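Side-chain contacts in extracellular ligand-binding receptor (Rhodopseudomonas palustris, PDB 3SG0), which probably captures aromatic acids, such as the benzoyl-formic acid bound here, outside the cytoplasmic membrane and passes them on for uptake: residues 163-168 with 208-213; 83-88 with 112-117. One frame throughout, in Å; residues are numbered along the deposited sequence.

Contact 1: residues 163-168 with 208-213; sequences GYIGFS and LKIIAT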
ATOM      1  N   GLY A 163       8.439  13.293 -18.178  1.00 13.74           N
ATOM      2  CA  GLY A 163       7.099  13.825 -17.986  1.00 13.73           C
ATOM      3  C   GLY A 163       6.483  13.275 -16.713  1.00 11.90           C
ATOM      4  O   GLY A 163       6.943  12.263 -16.189  1.00 12.01           O
ATOM      5  N   TYR A 164       5.446  13.934 -16.208  1.00 11.58           N
ATOM      6  CA  TYR A 164       4.783  13.470 -14.996  1.00 11.39           C
ATOM      7  C   TYR A 164       3.272  13.659 -15.059  1.00 10.54           C
ATOM      8  O   TYR A 164       2.780  14.742 -15.394  1.00 11.19           O
ATOM      9  CB  TYR A 164       5.332  14.200 -13.765  1.00 12.17           C
ATOM     10  CG  TYR A 164       4.639  13.796 -12.487  1.00 10.82           C
ATOM     11  CD1 TYR A 164       3.421  14.360 -12.123  1.00 12.16           C
ATOM     12  CD2 TYR A 164       5.189  12.828 -11.655  1.00 11.90           C
ATOM     13  CE1 TYR A 164       2.771  13.975 -10.957  1.00 12.02           C
ATOM     14  CE2 TYR A 164       4.553  12.444 -10.495  1.00 12.33           C
ATOM     15  CZ  TYR A 164       3.348  13.014 -10.154  1.00 11.19           C
ATOM     16  OH  TYR A 164       2.742  12.602  -8.990  1.00 12.87           O
ATOM     17  N   ILE A 165       2.541  12.605 -14.709  1.00 10.35           N
ATOM     18  CA  ILE A 165       1.120  12.724 -14.396  1.00 10.09           C
ATOM     19  C   ILE A 165       0.846  11.868 -13.169  1.00  8.95           C
ATOM     20  O   ILE A 165       1.385  10.769 -13.038  1.00 10.05           O
ATOM     21  CB  ILE A 165       0.209  12.301 -15.575  1.00 10.13           C
ATOM     22  CG1 ILE A 165      -1.265  12.483 -15.206  1.00 11.11           C
ATOM     23  CG2 ILE A 165       0.502  10.874 -16.038  1.00 12.06           C
ATOM     24  CD1 ILE A 165      -2.220  12.276 -16.375  1.00 11.97           C
ATOM     25  N   GLY A 166       0.025  12.366 -12.257  1.00  9.29           N
ATOM     26  CA  GLY A 166      -0.292  11.591 -11.072  1.00  9.59           C
ATOM     27  C   GLY A 166      -1.625  12.010 -10.494  1.00  9.04           C
ATOM     28  O   GLY A 166      -2.220  13.005 -10.925  1.00  9.90           O
ATOM     29  N   PHE A 167      -2.105  11.259  -9.515  1.00  8.49           N
ATOM     30  CA  PHE A 167      -3.359  11.611  -8.874  1.00  9.12           C
ATOM     31  C   PHE A 167      -3.231  12.964  -8.177  1.00  9.14           C
ATOM     32  O   PHE A 167      -2.199  13.282  -7.569  1.00  9.55           O
ATOM     33  CB  PHE A 167      -3.732  10.593  -7.801  1.00  9.49           C
ATOM     34  CG  PHE A 167      -4.234   9.263  -8.319  1.00  7.80           C
ATOM     35  CD1 PHE A 167      -4.886   9.125  -9.543  1.00  8.90           C
ATOM     36  CD2 PHE A 167      -4.088   8.142  -7.518  1.00  9.31           C
ATOM     37  CE1 PHE A 167      -5.362   7.877  -9.950  1.00  9.13           C
ATOM     38  CE2 PHE A 167      -4.559   6.911  -7.910  1.00  9.12           C
ATOM     39  CZ  PHE A 167      -5.205   6.768  -9.120  1.00  9.39           C
ATOM     40  N   SER A 168      -4.317  13.728  -8.211  1.00 10.07           N
ATOM     41  CA  SER A 168      -4.414  14.989  -7.483  1.00 10.43           C
ATOM     42  C   SER A 168      -4.795  14.730  -6.022  1.00 10.54           C
ATOM     43  O   SER A 168      -5.831  15.202  -5.539  1.00 12.94           O
ATOM     44  CB  SER A 168      -5.435  15.907  -8.155  1.00 12.24           C
ATOM     45  OG  SER A 168      -6.619  15.187  -8.444  1.00 13.09           O
ATOM     46  N   LEU A 208      -1.576  15.157 -23.825  1.00 13.70           N
ATOM     47  CA  LEU A 208      -1.111  16.006 -24.921  1.00 14.47           C
ATOM     48  C   LEU A 208      -0.034  16.984 -24.446  1.00 15.27           C
ATOM     49  O   LEU A 208       0.968  17.197 -25.133  1.00 16.48           O
ATOM     50  CB  LEU A 208      -2.277  16.745 -25.581  1.00 16.20           C
ATOM     51  CG  LEU A 208      -3.204  15.862 -26.416  1.00 18.18           C
ATOM     52  CD1 LEU A 208      -4.435  16.640 -26.869  1.00 20.90           C
ATOM     53  CD2 LEU A 208      -2.466  15.275 -27.610  1.00 23.81           C
ATOM     54  N   LYS A 209      -0.229  17.575 -23.271  1.00 14.21           N
ATOM     55  CA  LYS A 209       0.764  18.492 -22.716  1.00 15.71           C
ATOM     56  C   LYS A 209       2.095  17.787 -22.464  1.00 14.32           C
ATOM     57  O   LYS A 209       3.165  18.319 -22.776  1.00 16.64           O
ATOM     58  CB  LYS A 209       0.254  19.148 -21.433  1.00 17.40           C
ATOM     59  CG  LYS A 209      -0.809  20.200 -21.672  1.00 23.76           C
ATOM     60  CD  LYS A 209      -1.284  20.827 -20.372  1.00 30.54           C
ATOM     61  CE  LYS A 209      -2.357  21.874 -20.636  1.00 38.56           C
ATOM     62  NZ  LYS A 209      -2.834  22.522 -19.383  1.00 41.31           N
ATOM     63  N   ILE A 210       2.032  16.590 -21.894  1.00 14.08           N
ATOM     64  CA  ILE A 210       3.239  15.817 -21.656  1.00 14.49           C
ATOM     65  C   ILE A 210       3.958  15.517 -22.963  1.00 14.95           C
ATOM     66  O   ILE A 210       5.163  15.737 -23.085  1.00 15.82           O
ATOM     67  CB  ILE A 210       2.915  14.515 -20.906  1.00 13.19           C
ATOM     68  CG1 ILE A 210       2.481  14.846 -19.476  1.00 12.96           C
ATOM     69  CG2 ILE A 210       4.121  13.586 -20.896  1.00 14.72           C
ATOM     70  CD1 ILE A 210       1.845  13.693 -18.727  1.00 13.82           C
ATOM     71  N   ILE A 211       3.219  15.017 -23.943  1.00 14.41           N
ATOM     72  CA  ILE A 211       3.814  14.677 -25.226  1.00 15.43           C
ATOM     73  C   ILE A 211       4.468  15.891 -25.890  1.00 16.51           C
ATOM     74  O   ILE A 211       5.540  15.774 -26.484  1.00 17.81           O
ATOM     75  CB  ILE A 211       2.785  13.996 -26.142  1.00 16.51           C
ATOM     76  CG1 ILE A 211       2.544  12.565 -25.650  1.00 17.20           C
ATOM     77  CG2 ILE A 211       3.260  14.001 -27.595  1.00 18.41           C
ATOM     78  CD1 ILE A 211       1.388  11.850 -26.317  1.00 19.41           C
ATOM     79  N   ALA A 212       3.851  17.060 -25.748  1.00 16.82           N
ATOM     80  CA  ALA A 212       4.391  18.280 -26.352  1.00 19.09           C
ATOM     81  C   ALA A 212       5.750  18.689 -25.773  1.00 19.43           C
ATOM     82  O   ALA A 212       6.510  19.412 -26.428  1.00 20.27           O
ATOM     83  CB  ALA A 212       3.387  19.426 -26.237  1.00 20.65           C
ATOM     84  N   THR A 213       6.064  18.234 -24.558  1.00 18.68           N
ATOM     85  CA  THR A 213       7.373  18.522 -23.967  1.00 19.64           C
ATOM     86  C   THR A 213       8.472  17.600 -24.499  1.00 18.66           C
ATOM     87  O   THR A 213       9.642  17.769 -24.162  1.00 19.75           O
ATOM     88  CB  THR A 213       7.374  18.461 -22.412  1.00 19.96           C
ATOM     89  OG1 THR A 213       7.201  17.109 -21.959  1.00 18.60           O
ATOM     90  CG2 THR A 213       6.293  19.354 -21.826  1.00 20.35           C
TER
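Ile210 reaches from its helix toward Gly163, Tyr164 and Ile165, and its two branches share the work. Apolar packing joins the segments. The longer branch ends in CD1, which lies 3.8 Å from Ile165 CB and packs against the backbone, 3.6 Å from Tyr164 O. The isoleucine side chains cross at about a right angle, the tip of Ile210 meeting the root of Ile165. CG1 of Ile165 sets off along the strand, away from Ile210 (chi1 -178°), which leaves CB and CG2 to face CD1. The shorter branch, CG2 of Ile210, rests over the backbone at Gly163 CA, 4.2 Å away; the bare glycine lets the chains approach to 5.7 Å between Gly163 CA and Ile210 CA.

No hydrogen bond joins the two segments. Ile210 O accepts from both OG1 and N of Thr213, the hydroxyl lying in the carbonyl plane on a lone pair, and Tyr164 O is bonded by Thr192 OG1.

Residues 208-212 run nearly antiparallel to 163-167 (165°); helix 204-212 is the beta-alpha-beta crossover from strand 189-196 to strand 217-221, passing over strand 161-167. Ile210 touches Thr192 and Val218 on those flanking strands, while Pro230 of helix 228-236 packs on Ile165.

Contact 2: residues 83-88 with 112-117; sequences KLLSEE and AKTPLM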
ATOM      1  N   LYS A  83     -18.083   3.721  13.961  1.00 12.02           N
ATOM      2  CA  LYS A  83     -18.980   2.624  14.310  0.63 13.00           C
ATOM      3  C   LYS A  83     -18.204   1.472  14.942  1.00 12.87           C
ATOM      4  O   LYS A  83     -18.595   0.937  15.982  1.00 15.10           O
ATOM      5  CB  LYS A  83     -19.733   2.124  13.074  0.63 16.28           C
ATOM      6  CG  LYS A  83     -20.758   1.041  13.373  0.63 18.29           C
ATOM      7  CD  LYS A  83     -21.172   0.298  12.112  0.63 26.81           C
ATOM      8  CE  LYS A  83     -21.706   1.247  11.052  0.63 29.58           C
ATOM      9  NZ  LYS A  83     -22.060   0.529   9.793  0.63 33.67           N
ATOM     10  N   LEU A  84     -17.100   1.091  14.312  1.00 12.19           N
ATOM     11  CA  LEU A  84     -16.281  -0.009  14.808  1.00 13.61           C
ATOM     12  C   LEU A  84     -15.684   0.302  16.183  1.00 13.92           C
ATOM     13  O   LEU A  84     -15.608  -0.575  17.055  1.00 14.91           O
ATOM     14  CB  LEU A  84     -15.180  -0.344  13.799  1.00 12.31           C
ATOM     15  CG  LEU A  84     -15.688  -0.901  12.463  1.00 11.82           C
ATOM     16  CD1 LEU A  84     -14.596  -0.843  11.402  1.00 12.61           C
ATOM     17  CD2 LEU A  84     -16.175  -2.328  12.645  1.00 14.05           C
ATOM     18  N   LEU A  85     -15.272   1.548  16.384  1.00 12.90           N
ATOM     19  CA  LEU A  85     -14.639   1.948  17.637  1.00 14.91           C
ATOM     20  C   LEU A  85     -15.673   2.148  18.744  1.00 16.93           C
ATOM     21  O   LEU A  85     -15.516   1.638  19.858  1.00 18.38           O
ATOM     22  CB  LEU A  85     -13.791   3.217  17.435  1.00 15.58           C
ATOM     23  CG  LEU A  85     -12.596   3.106  16.486  1.00 14.32           C
ATOM     24  CD1 LEU A  85     -12.098   4.480  16.049  1.00 15.24           C
ATOM     25  CD2 LEU A  85     -11.466   2.292  17.117  1.00 15.24           C
ATOM     26  N   SER A  86     -16.744   2.874  18.442  1.00 17.13           N
ATOM     27  CA  SER A  86     -17.692   3.265  19.481  1.00 20.56           C
ATOM     28  C   SER A  86     -18.745   2.200  19.760  1.00 18.10           C
ATOM     29  O   SER A  86     -19.212   2.071  20.895  1.00 23.09           O
ATOM     30  CB  SER A  86     -18.362   4.600  19.132  1.00 23.90           C
ATOM     31  OG  SER A  86     -19.390   4.428  18.176  1.00 24.25           O
ATOM     32  N   GLU A  87     -19.126   1.441  18.739  1.00 20.99           N
ATOM     33  CA  GLU A  87     -20.160   0.423  18.890  1.00 20.53           C
ATOM     34  C   GLU A  87     -19.606  -0.973  19.174  1.00 20.62           C
ATOM     35  O   GLU A  87     -20.024  -1.631  20.127  1.00 23.26           O
ATOM     36  CB  GLU A  87     -21.096   0.401  17.675  1.00 27.58           C
ATOM     37  CG  GLU A  87     -21.886   1.691  17.478  1.00 32.10           C
ATOM     38  CD  GLU A  87     -22.808   1.644  16.270  1.00 40.97           C
ATOM     39  OE1 GLU A  87     -23.098   0.531  15.778  1.00 41.18           O
ATOM     40  OE2 GLU A  87     -23.242   2.723  15.811  1.00 46.44           O
ATOM     41  N   GLU A  88     -18.658  -1.422  18.359  1.00 17.44           N
ATOM     42  CA  GLU A  88     -18.082  -2.751  18.536  0.55 18.43           C
ATOM     43  C   GLU A  88     -16.905  -2.742  19.512  1.00 16.16           C
ATOM     44  O   GLU A  88     -16.495  -3.788  20.007  1.00 17.76           O
ATOM     45  CB  GLU A  88     -17.651  -3.341  17.190  0.55 19.92           C
ATOM     46  CG  GLU A  88     -18.785  -3.504  16.186  0.55 22.38           C
ATOM     47  CD  GLU A  88     -19.831  -4.516  16.628  0.55 27.82           C
ATOM     48  OE1 GLU A  88     -19.596  -5.237  17.622  0.55 27.66           O
ATOM     49  OE2 GLU A  88     -20.894  -4.589  15.977  0.55 31.35           O
ATOM     50  N   ALA A 112      -9.523   7.581  20.100  1.00 10.47           N
ATOM     51  CA  ALA A 112     -10.092   6.369  20.680  1.00 10.52           C
ATOM     52  C   ALA A 112      -9.049   5.487  21.356  1.00 10.88           C
ATOM     53  O   ALA A 112      -9.381   4.401  21.844  1.00 11.49           O
ATOM     54  CB  ALA A 112     -10.810   5.569  19.608  1.00 11.94           C
ATOM     55  N   LYS A 113      -7.796   5.929  21.372  1.00  9.63           N
ATOM     56  CA  LYS A 113      -6.692   5.151  21.938  0.53  9.60           C
ATOM     57  C   LYS A 113      -6.749   3.707  21.450  1.00  9.88           C
ATOM     58  O   LYS A 113      -6.709   2.749  22.230  1.00  9.58           O
ATOM     59  CB  LYS A 113      -6.667   5.257  23.466  0.53 10.95           C
ATOM     60  CG  LYS A 113      -6.521   6.693  23.952  0.53 12.99           C
ATOM     61  CD  LYS A 113      -6.482   6.780  25.470  0.53 15.23           C
ATOM     62  CE  LYS A 113      -6.526   8.229  25.929  0.53 26.27           C
ATOM     63  NZ  LYS A 113      -5.540   9.066  25.190  0.53 30.38           N
ATOM     64  N   THR A 114      -6.832   3.578  20.131  1.00  9.11           N
ATOM     65  CA  THR A 114      -6.904   2.289  19.466  1.00  9.22           C
ATOM     66  C   THR A 114      -5.871   2.247  18.350  1.00  8.54           C
ATOM     67  O   THR A 114      -5.812   3.161  17.531  1.00  9.06           O
ATOM     68  CB  THR A 114      -8.312   2.092  18.880  1.00  9.07           C
ATOM     69  OG1 THR A 114      -9.273   2.161  19.935  1.00  9.69           O
ATOM     70  CG2 THR A 114      -8.450   0.752  18.171  1.00  9.77           C
ATOM     71  N   PRO A 115      -5.037   1.198  18.311  1.00  7.78           N
ATOM     72  CA  PRO A 115      -4.069   1.120  17.215  1.00  8.30           C
ATOM     73  C   PRO A 115      -4.770   1.014  15.864  1.00  7.87           C
ATOM     74  O   PRO A 115      -5.784   0.317  15.720  1.00  8.57           O
ATOM     75  CB  PRO A 115      -3.295  -0.176  17.485  1.00  9.71           C
ATOM     76  CG  PRO A 115      -3.674  -0.620  18.822  1.00 15.14           C
ATOM     77  CD  PRO A 115      -4.920   0.078  19.258  1.00  8.51           C
ATOM     78  N   LEU A 116      -4.212   1.709  14.881  1.00  7.42           N
ATOM     79  CA  LEU A 116      -4.684   1.710  13.503  1.00  7.44           C
ATOM     80  C   LEU A 116      -3.595   1.136  12.618  1.00  7.09           C
ATOM     81  O   LEU A 116      -2.492   1.683  12.571  1.00  7.93           O
ATOM     82  CB  LEU A 116      -4.991   3.138  13.036  1.00  8.28           C
ATOM     83  CG  LEU A 116      -5.322   3.296  11.546  1.00  8.46           C
ATOM     84  CD1 LEU A 116      -6.613   2.586  11.183  1.00  9.93           C
ATOM     85  CD2 LEU A 116      -5.390   4.761  11.149  1.00 10.09           C
HETATM   86  N   MSE A 117      -3.895   0.039  11.926  1.00  7.52           N
HETATM   87  CA  MSE A 117      -2.989  -0.521  10.930  1.00  7.39           C
HETATM   88  C   MSE A 117      -3.471  -0.017   9.575  1.00  6.97           C
HETATM   89  O   MSE A 117      -4.450  -0.542   9.034  1.00  7.79           O
HETATM   90  CB  MSE A 117      -3.017  -2.050  10.950  1.00  7.38           C
HETATM   91  CG  MSE A 117      -3.023  -2.672  12.335  1.00  7.67           C
HETATM   92 SE   MSE A 117      -1.505  -2.262  13.444  0.65  8.68          SE
HETATM   93  CE  MSE A 117      -0.139  -3.170  12.371  1.00  9.61           C
TER
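Two successive beta-alpha-beta units of a Rossmann-like sheet meet where Leu85, in the last turn of helix 74-86, packs on Ala112 and Thr114 in the turn that carries the chain from helix 99-111 into strand 116-118. That turn is a Schellman motif: Lys113 takes a positive phi (46°), and two bonds run back into the last turn of the helix. The Lys113 side chain sets off away from segment 83-88, whereas those of Ala112 and Thr114, one residue to each side, set off toward it.

Leu85 divides its two methyls between these partners. CD1 meets the single methyl of the alanine, Leu85 CD1 to Ala112 CB being 3.9 Å. CD2 fits closely against the branched end of Thr114, with Leu85 CD2 only 3.5 Å from Thr114 CG2. The same methyl is 3.6 Å from Thr114 OG1, so it lies against both arms of the fork. The side chains of Leu85 and Thr114 pass each other in opposite directions, making a flank-to-flank contact.

The polar arm of Thr114 is occupied within the turn. OG1 stands anti to the carbonyl carbon (chi1 -59°), from where it donates to the backbone oxygen of Ala112, Thr114 OG1 to Ala112 O being 2.9 Å. The hydroxyl approaches from above the carbonyl plane, 66° out of it. This bond ties together the two residues that receive Leu85.

Arg337 of helix 334-344 touches Thr114 and gives a hydrogen bond from NE to Lys113 O. Ile108 of helix 99-111 also packs on Leu85, joining the two helices, while strand 116-118 enters the sheet beside strand 92-94.

In the fold
The two contacts illustrate how the same alpha/beta architecture is packed in separate sheets, with centres about 40 Å apart. Contact 1 belongs to the parallel sheet containing strand 161-167, contact 2 to the mixed sheet containing strand 116-118; they share no helix or strand. This fits the two-lobed plan of periplasmic binding proteins. Contact 1 is buried and sets a helix upon a strand, with the branches of Ile210 lying partly on strand backbone. Contact 2 is partly buried and joins a helix end to a turn, where leucine methyls meet side chains. In both, a threonine hydroxyl bonds a backbone oxygen of its own segment, but in contact 2 that threonine itself receives the apolar partner.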